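Local atomic coordinates of intimin adherence protein (Escherichia coli O157:H7, PDB entry 3NCX), a protein that probably mediates adhesion of the bacterium to host cells by binding the translocated receptor Tir through its C-terminal, lectin-like domain. Residues Y106-A109 with M110-K114; S125-Y128 with D129-A133. The protein carries 1 engineered substitution. All coordinates share one frame; numbering follows the deposited sequence.

Contact 1: residues Y106-A109 with M110-K114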
loop_
_atom_site.group_PDB
_atom_site.type_symbol
_atom_site.label_atom_id
_atom_site.label_comp_id
_atom_site.label_asym_id
_atom_site.label_seq_id
_atom_site.Cartn_x
_atom_site.Cartn_y
_atom_site.Cartn_z
ATOM N N TYR A 106 10.967 -16.953 12.955
ATOM C CA TYR A 106 10.024 -16.204 13.779
ATOM C C TYR A 106 10.718 -15.303 14.798
ATOM O O TYR A 106 10.456 -14.101 14.850
ATOM C CB TYR A 106 9.041 -17.133 14.496
ATOM C CG TYR A 106 7.968 -16.376 15.248
ATOM C CD1 TYR A 106 8.169 -15.964 16.559
ATOM C CD2 TYR A 106 6.763 -16.053 14.637
ATOM C CE1 TYR A 106 7.197 -15.263 17.244
ATOM C CE2 TYR A 106 5.785 -15.353 15.315
ATOM C CZ TYR A 106 6.007 -14.960 16.618
ATOM O OH TYR A 106 5.034 -14.263 17.295
ATOM N N ALA A 107 11.593 -15.890 15.608
ATOM C CA ALA A 107 12.288 -15.143 16.652
ATOM C C ALA A 107 13.002 -13.911 16.095
ATOM O O ALA A 107 12.920 -12.825 16.665
ATOM C CB ALA A 107 13.268 -16.045 17.384
ATOM N N ASP A 108 13.697 -14.090 14.976
ATOM C CA ASP A 108 14.429 -12.999 14.344
ATOM C C ASP A 108 13.477 -11.963 13.753
ATOM O O ASP A 108 13.715 -10.760 13.852
ATOM C CB ASP A 108 15.360 -13.544 13.259
ATOM C CG ASP A 108 16.165 -12.454 12.578
ATOM O OD1 ASP A 108 16.439 -11.421 13.225
ATOM O OD2 ASP A 108 16.525 -12.631 11.395
ATOM N N ALA A 109 12.401 -12.438 13.136
ATOM C CA ALA A 109 11.395 -11.549 12.566
ATOM C C ALA A 109 10.824 -10.650 13.653
ATOM O O ALA A 109 10.516 -9.482 13.412
ATOM C CB ALA A 109 10.288 -12.354 11.906
ATOM N N MET A 110 10.688 -11.207 14.852
ATOM C CA MET A 110 10.168 -10.462 15.990
ATOM C C MET A 110 11.061 -9.266 16.314
ATOM O O MET A 110 10.580 -8.140 16.434
ATOM C CB MET A 110 10.042 -11.375 17.211
ATOM C CG MET A 110 9.164 -10.817 18.314
ATOM S SD MET A 110 9.170 -11.857 19.785
ATOM C CE MET A 110 10.886 -11.709 20.277
ATOM N N SER A 111 12.361 -9.510 16.445
ATOM C CA SER A 111 13.304 -8.440 16.758
ATOM C C SER A 111 13.419 -7.446 15.605
ATOM O O SER A 111 13.481 -6.235 15.822
ATOM C CB SER A 111 14.680 -9.008 17.111
ATOM O OG SER A 111 15.266 -9.656 15.996
ATOM N N ILE A 112 13.450 -7.963 14.381
ATOM C CA ILE A 112 13.493 -7.111 13.198
ATOM C C ILE A 112 12.337 -6.117 13.199
ATOM O O ILE A 112 12.532 -4.919 12.990
ATOM C CB ILE A 112 13.438 -7.939 11.905
ATOM C CG1 ILE A 112 14.732 -8.733 11.727
ATOM C CG2 ILE A 112 13.196 -7.036 10.706
ATOM C CD1 ILE A 112 14.744 -9.609 10.499
ATOM N N CYS A 113 11.133 -6.621 13.443
ATOM C CA CYS A 113 9.945 -5.777 13.469
ATOM C C CYS A 113 9.707 -5.191 14.855
ATOM O O CYS A 113 8.607 -4.728 15.159
ATOM C CB CYS A 113 8.716 -6.565 13.012
ATOM S SG CYS A 113 8.746 -7.052 11.269
ATOM N N LYS A 114 10.740 -5.212 15.690
ATOM C CA LYS A 114 10.637 -4.686 17.045
ATOM C C LYS A 114 9.320 -5.101 17.695
ATOM O O LYS A 114 8.611 -4.276 18.271
ATOM C CB LYS A 114 10.776 -3.162 17.046
ATOM C CG LYS A 114 12.171 -2.669 16.687
ATOM C CD LYS A 114 12.307 -1.170 16.914
ATOM C CE LYS A 114 13.732 -0.701 16.661
ATOM N NZ LYS A 114 13.904 0.749 16.958
#

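Contact 2: residues S125-Y128 with D129-A133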
loop_
_atom_site.group_PDB
_atom_site.type_symbol
_atom_site.label_atom_id
_atom_site.label_comp_id
_atom_site.label_asym_id
_atom_site.label_seq_id
_atom_site.Cartn_x
_atom_site.Cartn_y
_atom_site.Cartn_z
ATOM N N SER A 125 -4.899 -10.188 5.891
ATOM C CA SER A 125 -5.918 -10.496 4.893
ATOM C C SER A 125 -6.749 -9.264 4.552
ATOM O O SER A 125 -7.227 -9.122 3.427
ATOM C CB SER A 125 -6.825 -11.632 5.374
ATOM O OG SER A 125 -7.511 -11.272 6.560
ATOM N N ASP A 126 -6.917 -8.376 5.527
ATOM C CA ASP A 126 -7.647 -7.133 5.311
ATOM C C ASP A 126 -6.934 -6.260 4.291
ATOM O O ASP A 126 -7.566 -5.516 3.541
ATOM C CB ASP A 126 -7.822 -6.368 6.623
ATOM C CG ASP A 126 -9.052 -6.806 7.391
ATOM O OD1 ASP A 126 -9.597 -7.883 7.077
ATOM O OD2 ASP A 126 -9.471 -6.073 8.309
ATOM N N ILE A 127 -5.609 -6.353 4.267
ATOM C CA ILE A 127 -4.821 -5.586 3.316
ATOM C C ILE A 127 -4.984 -6.129 1.900
ATOM O O ILE A 127 -4.997 -5.368 0.930
ATOM C CB ILE A 127 -3.341 -5.541 3.722
ATOM C CG1 ILE A 127 -3.157 -4.528 4.852
ATOM C CG2 ILE A 127 -2.466 -5.174 2.535
ATOM C CD1 ILE A 127 -1.725 -4.283 5.229
ATOM N N TYR A 128 -5.126 -7.445 1.786
ATOM C CA TYR A 128 -5.373 -8.059 0.490
ATOM C C TYR A 128 -6.727 -7.613 -0.052
ATOM O O TYR A 128 -6.871 -7.346 -1.244
ATOM C CB TYR A 128 -5.315 -9.584 0.583
ATOM C CG TYR A 128 -5.577 -10.264 -0.740
ATOM C CD1 TYR A 128 -4.530 -10.670 -1.554
ATOM C CD2 TYR A 128 -6.877 -10.483 -1.184
ATOM C CE1 TYR A 128 -4.769 -11.284 -2.768
ATOM C CE2 TYR A 128 -7.124 -11.093 -2.393
ATOM C CZ TYR A 128 -6.070 -11.493 -3.181
ATOM O OH TYR A 128 -6.316 -12.103 -4.390
ATOM N N ASP A 129 -7.719 -7.536 0.829
ATOM C CA ASP A 129 -9.054 -7.104 0.434
ATOM C C ASP A 129 -9.037 -5.659 -0.048
ATOM O O ASP A 129 -9.804 -5.281 -0.933
ATOM C CB ASP A 129 -10.046 -7.251 1.594
ATOM C CG ASP A 129 -10.367 -8.699 1.913
ATOM O OD1 ASP A 129 -10.169 -9.566 1.034
ATOM O OD2 ASP A 129 -10.826 -8.969 3.044
ATOM N N SER A 130 -8.157 -4.857 0.542
ATOM C CA SER A 130 -8.100 -3.430 0.244
ATOM C C SER A 130 -7.196 -3.110 -0.943
ATOM O O SER A 130 -7.386 -2.101 -1.618
ATOM C CB SER A 130 -7.640 -2.645 1.475
ATOM O OG SER A 130 -8.492 -2.882 2.582
ATOM N N TRP A 131 -6.215 -3.972 -1.199
ATOM C CA TRP A 131 -5.226 -3.695 -2.235
ATOM C C TRP A 131 -5.102 -4.801 -3.278
ATOM O O TRP A 131 -4.871 -4.526 -4.453
ATOM C CB TRP A 131 -3.860 -3.406 -1.605
ATOM C CG TRP A 131 -3.850 -2.171 -0.755
ATOM C CD1 TRP A 131 -4.040 -2.102 0.595
ATOM C CD2 TRP A 131 -3.648 -0.823 -1.199
ATOM N NE1 TRP A 131 -3.965 -0.798 1.020
ATOM C CE2 TRP A 131 -3.725 0.007 -0.062
ATOM C CE3 TRP A 131 -3.406 -0.239 -2.447
ATOM C CZ2 TRP A 131 -3.572 1.392 -0.137
ATOM C CZ3 TRP A 131 -3.254 1.134 -2.519
ATOM C CH2 TRP A 131 -3.337 1.933 -1.371
ATOM N N GLY A 132 -5.252 -6.048 -2.847
ATOM C CA GLY A 132 -5.076 -7.180 -3.738
ATOM C C GLY A 132 -3.661 -7.728 -3.682
ATOM O O GLY A 132 -2.848 -7.286 -2.872
ATOM N N ALA A 133 -3.369 -8.694 -4.547
ATOM C CA ALA A 133 -2.063 -9.346 -4.564
ATOM C C ALA A 133 -0.909 -8.344 -4.538
ATOM O O ALA A 133 -0.855 -7.418 -5.350
ATOM C CB ALA A 133 -1.945 -10.265 -5.770
HETATM O O HOH W 1 -9.793 -10.119 5.475
#

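Contact 1: residues Y106-A109 with M110-K114
The carbonyl of D108 takes bonds from S111 and I112, three and four residues on, in helix 106-112, a short helix of the C-type lectin-like domain that closes in a Schellman motif. Backbone bonds set the frame. M110 N reaches Y106 O at 2.9 Å, I112 N reaches D108 O at 2.9 Å in a nearly straight bond (169° at the hydrogen), and C113 N reaches A109 O, whereas S111 N to A107 O is weak. C113 is the first residue to leave helical angles. K114 follows with positive phi (42°) as the C-prime residue, its N turned back to S111 O at 2.9 Å while N115 N goes to M110 O.

The polar side-chain contact belongs to S111. With its hydroxyl lodged between the backbone N and the carbonyl carbon (chi1 65°), OG folds back and donates to D108 O at 2.9 Å, from a position tilted off the carbonyl plane. D108 O thus holds two donors, S111 OG and I112 N.

A van der Waals contact joins the D108 carboxylate to the side chain of I112: D108 OD2 lies 3.6 Å from I112 CD1, while D108 OD1 lies 3.5 Å from I112 CG1. Both side chains also touch K102 of strand 97-103. On the buried side Y106 packs edge-to-face with W149, and its OH bonds to Q152 N. A covalent tie fixes the helix end: C113, whose CB sits 3.5 Å from A109 O, joins its SG in a disulfide to SG of C187 in strand 184-188.

Contact 2: residues S125-Y128 with D129-A133
D126 O is gripped by S130 through two donors: OG at 3.0 Å, approaching 25° out of the carbonyl plane, and more weakly the backbone N. The serine hydroxyl is therefore tied back onto its own helix, 121-131, in its last turn. A water joins the three outer side chains, donating to D126 OD1 at 2.8 Å and to D129 OD2 at 2.9 Å. It accepts from S125 OG, whose other partner is Q121 O, so the hydroxyl proton is probably shared or alternates between them. The water's two hydrogens probably ease the repulsion between D126 OD1 and D129 OD2, 4.4 Å apart.

After W131 the chain leaves the helix at G132, where phi is positive. Its CA comes to rest over one face of the Y128 ring in a CH-pi contact, 4.2 Å from the centroid and almost on the ring normal. The tyrosine CG is anti to the backbone N (chi1 180°), which carries the ring toward the helix exit, where CE1 also meets A133 CB at 4.2 Å.

I127 CG2 touches W131 CD1, and both residues pack on L33 of strand 32-33, with W131 NE1 bonded to I31 O; S125 and Y128 instead meet Y165 of strand 161-166.

How the contacts relate
Contact 1 spans a short helix and its exit, contact 2 the last turns and exit of the next helix in the lectin-like domain; their centres are about 23 Å apart and their nearest atoms about 12 Å apart. Each is partly buried and each has a serine hydroxyl folded back on a carbonyl of the preceding turn. The hold on the helix exit differs, being covalent in contact 1 and non-covalent, through an aromatic ring, in contact 2. Contact 1 lies farther from the centre of the chain; contact 2, nearer the centre, combines a water-bridged acidic surface with apolar packing against strand 32-33.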